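Local coordinates for protein glucokinase (PDB 3VGL) that probably phosphorylates D-glucose with ATP to give glucose 6-phosphate, as a zinc-containing glucokinase of the ROK family, at residues Arg182-Ala194 / Gly208-Glu220. Sequence-based numbering, arbitrary orientation.
Sequences RALVRYAKQRANA and GSVDGIEGKHISE. With ANP (phosphoaminophosphonic acid-adenylate ester), chain E.
Leu-184 and Ile-218 reach toward each other tip to tip, with CG of the leucine 4.0 Å from CD1 of the isoleucine. The leucine also serves the nucleotide: its CD2 lies 3.9 Å from C2 of the adenine of ANP, the ATP analogue. On the other helix, Ser-219 OG donates a short hydrogen bond of 2.6 Å to adenine N1. The two helices thus meet beside the base and form the adenine-binding side of the nucleotide pocket in this ROK-family kinase, a member of the actin-like ATPase clan.

Val-185 sets CG2 against the start of helix 215-220, 3.7 Å from Gly-215 N. Gly-215 lies close against the ribose O2' of ANP, and its carbonyl O is near adenine C2. The methyl of Ala-188 packs on Ile-218, with Ala-188 CB 3.5 Å from Ile-218 CD1. CG1 of Ile-218 stands anti to the carbonyl carbon (chi1 -57°), and the chain runs on extended to carry CD1 between Val-185 and Ala-188.

Lys-189 stretches out fully over the type I turn from Val-210 to Ile-213. Its CB meets Val-210 CG1, and its CE passes 3.4 Å from Val-210 O. At the end, NZ gives a weak hydrogen bond to Asp-211 O. The Asp-211 carboxylate is not in contact with the ammonium, though its charge may favour this placement. Ala-192 CB lies 3.6 Å from Ile-213 CD1. Val-210 CG2 rests against the backbone N and CA of Asn-193.

The segment axes approach to 9.7 Å at 68°. The turn lies against Lys-189, Ala-192 and Asn-193. Leu-202 of helix 200-204 packs on Ile-213 and Ile-218. Helix 227-251 touches Tyr-187, Ala-188 and Ser-219, joining both segments.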
# COMPACT_ATOMS: atom_id res chain seq x y z
N ARG A 182 -6.67 -6.11 -19.52
CA ARG A 182 -7.38 -6.95 -18.54
C ARG A 182 -7.81 -6.16 -17.33
O ARG A 182 -8.91 -6.39 -16.83
CB ARG A 182 -6.57 -8.19 -18.12
CG ARG A 182 -6.60 -9.27 -19.13
CD ARG A 182 -6.05 -10.56 -18.54
NE ARG A 182 -6.23 -11.63 -19.52
CZ ARG A 182 -5.65 -12.82 -19.44
NH1 ARG A 182 -5.87 -13.73 -20.38
NH2 ARG A 182 -4.84 -13.09 -18.42
N ALA A 183 -6.95 -5.24 -16.85
CA ALA A 183 -7.29 -4.37 -15.72
C ALA A 183 -8.45 -3.45 -16.10
O ALA A 183 -9.38 -3.28 -15.32
CB ALA A 183 -6.09 -3.55 -15.24
N LEU A 184 -8.40 -2.88 -17.30
CA LEU A 184 -9.53 -2.08 -17.79
C LEU A 184 -10.86 -2.84 -17.70
O LEU A 184 -11.86 -2.30 -17.19
CB LEU A 184 -9.28 -1.61 -19.22
CG LEU A 184 -10.40 -0.75 -19.84
CD1 LEU A 184 -10.45 0.63 -19.15
CD2 LEU A 184 -10.10 -0.63 -21.31
N VAL A 185 -10.87 -4.07 -18.21
CA VAL A 185 -12.07 -4.91 -18.16
C VAL A 185 -12.49 -5.15 -16.71
O VAL A 185 -13.68 -5.06 -16.38
CB VAL A 185 -11.84 -6.22 -18.92
CG1 VAL A 185 -13.00 -7.19 -18.70
CG2 VAL A 185 -11.66 -5.91 -20.39
N ARG A 186 -11.52 -5.42 -15.84
CA ARG A 186 -11.81 -5.59 -14.43
C ARG A 186 -12.47 -4.36 -13.82
O ARG A 186 -13.46 -4.49 -13.08
CB ARG A 186 -10.58 -6.02 -13.64
CG ARG A 186 -10.99 -6.89 -12.47
CD ARG A 186 -9.82 -7.28 -11.61
NE ARG A 186 -9.65 -6.22 -10.64
CZ ARG A 186 -8.68 -5.35 -10.66
NH1 ARG A 186 -7.72 -5.43 -11.58
NH2 ARG A 186 -8.65 -4.42 -9.71
N TYR A 187 -11.96 -3.17 -14.15
CA TYR A 187 -12.48 -1.93 -13.60
C TYR A 187 -13.90 -1.72 -14.04
O TYR A 187 -14.75 -1.30 -13.25
CB TYR A 187 -11.64 -0.73 -14.03
CG TYR A 187 -10.22 -0.78 -13.49
CD1 TYR A 187 -9.95 -1.32 -12.22
CD2 TYR A 187 -9.16 -0.30 -14.24
CE1 TYR A 187 -8.66 -1.36 -11.72
CE2 TYR A 187 -7.85 -0.35 -13.76
CZ TYR A 187 -7.61 -0.87 -12.50
OH TYR A 187 -6.33 -0.92 -12.04
N ALA A 188 -14.17 -2.01 -15.31
CA ALA A 188 -15.53 -1.82 -15.84
C ALA A 188 -16.52 -2.81 -15.26
O ALA A 188 -17.66 -2.44 -14.99
CB ALA A 188 -15.52 -1.88 -17.33
N LYS A 189 -16.09 -4.06 -15.08
CA LYS A 189 -16.99 -5.05 -14.48
C LYS A 189 -17.30 -4.73 -13.02
O LYS A 189 -18.44 -4.91 -12.59
CB LYS A 189 -16.44 -6.47 -14.64
CG LYS A 189 -16.49 -6.98 -16.08
CD LYS A 189 -15.97 -8.40 -16.22
CE LYS A 189 -16.16 -8.89 -17.66
NZ LYS A 189 -15.73 -10.30 -17.87
N GLN A 190 -16.29 -4.28 -12.27
CA GLN A 190 -16.49 -3.79 -10.90
C GLN A 190 -17.54 -2.69 -10.86
O GLN A 190 -18.46 -2.72 -10.04
CB GLN A 190 -15.19 -3.24 -10.29
CG GLN A 190 -14.14 -4.26 -9.83
CD GLN A 190 -12.86 -3.63 -9.22
OE1 GLN A 190 -12.56 -2.44 -9.43
NE2 GLN A 190 -12.11 -4.43 -8.47
N ARG A 191 -17.41 -1.72 -11.77
CA ARG A 191 -18.25 -0.53 -11.75
C ARG A 191 -19.64 -0.80 -12.28
O ARG A 191 -20.63 -0.25 -11.77
CB ARG A 191 -17.57 0.63 -12.48
CG ARG A 191 -16.40 1.21 -11.69
CD ARG A 191 -15.33 1.87 -12.55
NE ARG A 191 -14.22 2.39 -11.73
CZ ARG A 191 -13.34 1.61 -11.10
NH1 ARG A 191 -13.42 0.29 -11.16
NH2 ARG A 191 -12.37 2.16 -10.36
N ALA A 192 -19.73 -1.65 -13.30
CA ALA A 192 -21.04 -2.02 -13.85
C ALA A 192 -21.83 -2.89 -12.87
O ALA A 192 -23.07 -2.80 -12.80
CB ALA A 192 -20.90 -2.73 -15.20
N ASN A 193 -21.11 -3.71 -12.10
CA ASN A 193 -21.76 -4.50 -11.06
C ASN A 193 -22.29 -3.64 -9.92
O ASN A 193 -23.38 -3.88 -9.41
CB ASN A 193 -20.85 -5.61 -10.52
CG ASN A 193 -21.54 -6.42 -9.44
OD1 ASN A 193 -22.49 -7.15 -9.71
ND2 ASN A 193 -21.09 -6.26 -8.20
N ALA A 194 -21.51 -2.63 -9.53
CA ALA A 194 -21.92 -1.71 -8.45
C ALA A 194 -23.07 -0.78 -8.86
O ALA A 194 -24.03 -0.60 -8.10
CB ALA A 194 -20.73 -0.91 -7.98
N GLY A 208 -25.79 -7.72 -22.28
CA GLY A 208 -26.59 -7.11 -21.21
C GLY A 208 -26.13 -7.47 -19.81
O GLY A 208 -26.61 -6.89 -18.83
N SER A 209 -25.20 -8.42 -19.72
CA SER A 209 -24.66 -8.87 -18.43
C SER A 209 -23.27 -8.29 -18.17
O SER A 209 -22.56 -7.91 -19.11
CB SER A 209 -24.60 -10.40 -18.39
OG SER A 209 -23.56 -10.90 -19.20
N VAL A 210 -22.90 -8.25 -16.90
CA VAL A 210 -21.55 -7.83 -16.49
C VAL A 210 -20.49 -8.76 -17.09
O VAL A 210 -19.47 -8.30 -17.61
CB VAL A 210 -21.42 -7.78 -14.94
CG1 VAL A 210 -19.96 -7.58 -14.51
CG2 VAL A 210 -22.28 -6.66 -14.38
N ASP A 211 -20.76 -10.06 -17.03
CA ASP A 211 -19.83 -11.08 -17.52
C ASP A 211 -19.55 -10.94 -19.02
O ASP A 211 -18.49 -11.36 -19.50
CB ASP A 211 -20.39 -12.47 -17.25
CG ASP A 211 -19.31 -13.45 -16.84
OD1 ASP A 211 -18.85 -14.22 -17.71
OD2 ASP A 211 -18.92 -13.43 -15.65
N GLY A 212 -20.51 -10.35 -19.74
CA GLY A 212 -20.39 -10.15 -21.19
C GLY A 212 -19.66 -8.88 -21.62
O GLY A 212 -19.54 -8.61 -22.81
N ILE A 213 -19.18 -8.10 -20.65
CA ILE A 213 -18.42 -6.88 -20.97
C ILE A 213 -17.06 -7.24 -21.57
O ILE A 213 -16.30 -7.99 -20.96
CB ILE A 213 -18.20 -5.98 -19.72
CG1 ILE A 213 -19.53 -5.40 -19.23
CG2 ILE A 213 -17.20 -4.84 -20.03
CD1 ILE A 213 -19.45 -4.81 -17.79
N GLU A 214 -16.78 -6.72 -22.77
CA GLU A 214 -15.49 -6.91 -23.44
C GLU A 214 -14.75 -5.58 -23.58
O GLU A 214 -15.37 -4.52 -23.61
CB GLU A 214 -15.69 -7.56 -24.81
CG GLU A 214 -16.21 -8.99 -24.73
CD GLU A 214 -16.63 -9.54 -26.07
OE1 GLU A 214 -17.43 -10.51 -26.07
OE2 GLU A 214 -16.19 -9.01 -27.12
N GLY A 215 -13.42 -5.65 -23.66
CA GLY A 215 -12.61 -4.43 -23.77
C GLY A 215 -13.12 -3.45 -24.81
O GLY A 215 -13.32 -2.27 -24.52
N LYS A 216 -13.36 -3.93 -26.03
CA LYS A 216 -13.81 -3.05 -27.10
C LYS A 216 -15.15 -2.37 -26.80
O LYS A 216 -15.37 -1.23 -27.21
CB LYS A 216 -13.81 -3.79 -28.44
CG LYS A 216 -12.39 -3.99 -28.98
CD LYS A 216 -12.29 -4.91 -30.20
CE LYS A 216 -10.81 -5.21 -30.50
NZ LYS A 216 -10.62 -5.86 -31.83
N HIS A 217 -16.01 -3.05 -26.04
CA HIS A 217 -17.28 -2.43 -25.60
C HIS A 217 -17.00 -1.22 -24.72
O HIS A 217 -17.66 -0.19 -24.84
CB HIS A 217 -18.14 -3.40 -24.79
CG HIS A 217 -18.48 -4.67 -25.48
ND1 HIS A 217 -18.92 -5.78 -24.81
CD2 HIS A 217 -18.45 -5.02 -26.80
CE1 HIS A 217 -19.15 -6.76 -25.67
NE2 HIS A 217 -18.87 -6.32 -26.88
N ILE A 218 -16.03 -1.35 -23.82
CA ILE A 218 -15.71 -0.26 -22.89
C ILE A 218 -15.26 0.98 -23.66
O ILE A 218 -15.69 2.10 -23.35
CB ILE A 218 -14.61 -0.70 -21.87
CG1 ILE A 218 -15.07 -1.95 -21.11
CG2 ILE A 218 -14.27 0.44 -20.88
CD1 ILE A 218 -13.93 -2.66 -20.36
N SER A 219 -14.44 0.77 -24.68
CA SER A 219 -13.95 1.86 -25.52
C SER A 219 -15.10 2.56 -26.25
O SER A 219 -15.26 3.78 -26.14
CB SER A 219 -12.93 1.34 -26.53
OG SER A 219 -11.73 0.97 -25.85
N GLU A 220 -15.92 1.78 -26.96
CA GLU A 220 -17.06 2.34 -27.69
C GLU A 220 -18.03 3.06 -26.74
O GLU A 220 -18.48 4.17 -27.04
CB GLU A 220 -17.77 1.25 -28.51
CG GLU A 220 -18.93 1.77 -29.41
CD GLU A 220 -18.60 3.05 -30.18
OE1 GLU A 220 -17.44 3.26 -30.60
OE2 GLU A 220 -19.53 3.87 -30.38
PB ANP E . -2.69 -9.46 -26.80
O1B ANP E . -2.33 -9.13 -25.35
O2B ANP E . -3.09 -10.88 -27.07
N3B ANP E . -1.35 -9.10 -27.81
PA ANP E . -4.34 -7.06 -27.01
O1A ANP E . -5.51 -6.74 -27.95
O2A ANP E . -3.10 -6.22 -27.04
O3A ANP E . -3.99 -8.62 -27.22
O5' ANP E . -4.86 -7.06 -25.49
C5' ANP E . -6.03 -7.80 -25.09
C4' ANP E . -6.64 -7.13 -23.87
O4' ANP E . -6.86 -5.74 -24.13
C3' ANP E . -7.99 -7.73 -23.58
O3' ANP E . -8.24 -7.56 -22.18
C2' ANP E . -8.90 -6.83 -24.38
O2' ANP E . -10.22 -6.82 -23.87
C1' ANP E . -8.25 -5.46 -24.26
N9 ANP E . -8.39 -4.70 -25.51
C8 ANP E . -7.85 -4.97 -26.72
N7 ANP E . -8.21 -4.01 -27.63
C5 ANP E . -8.95 -3.11 -26.97
C6 ANP E . -9.68 -1.85 -27.29
N6 ANP E . -9.65 -1.33 -28.54
N1 ANP E . -10.32 -1.23 -26.28
C2 ANP E . -10.39 -1.71 -25.01
N3 ANP E . -9.76 -2.85 -24.66
C4 ANP E . -9.07 -3.56 -25.57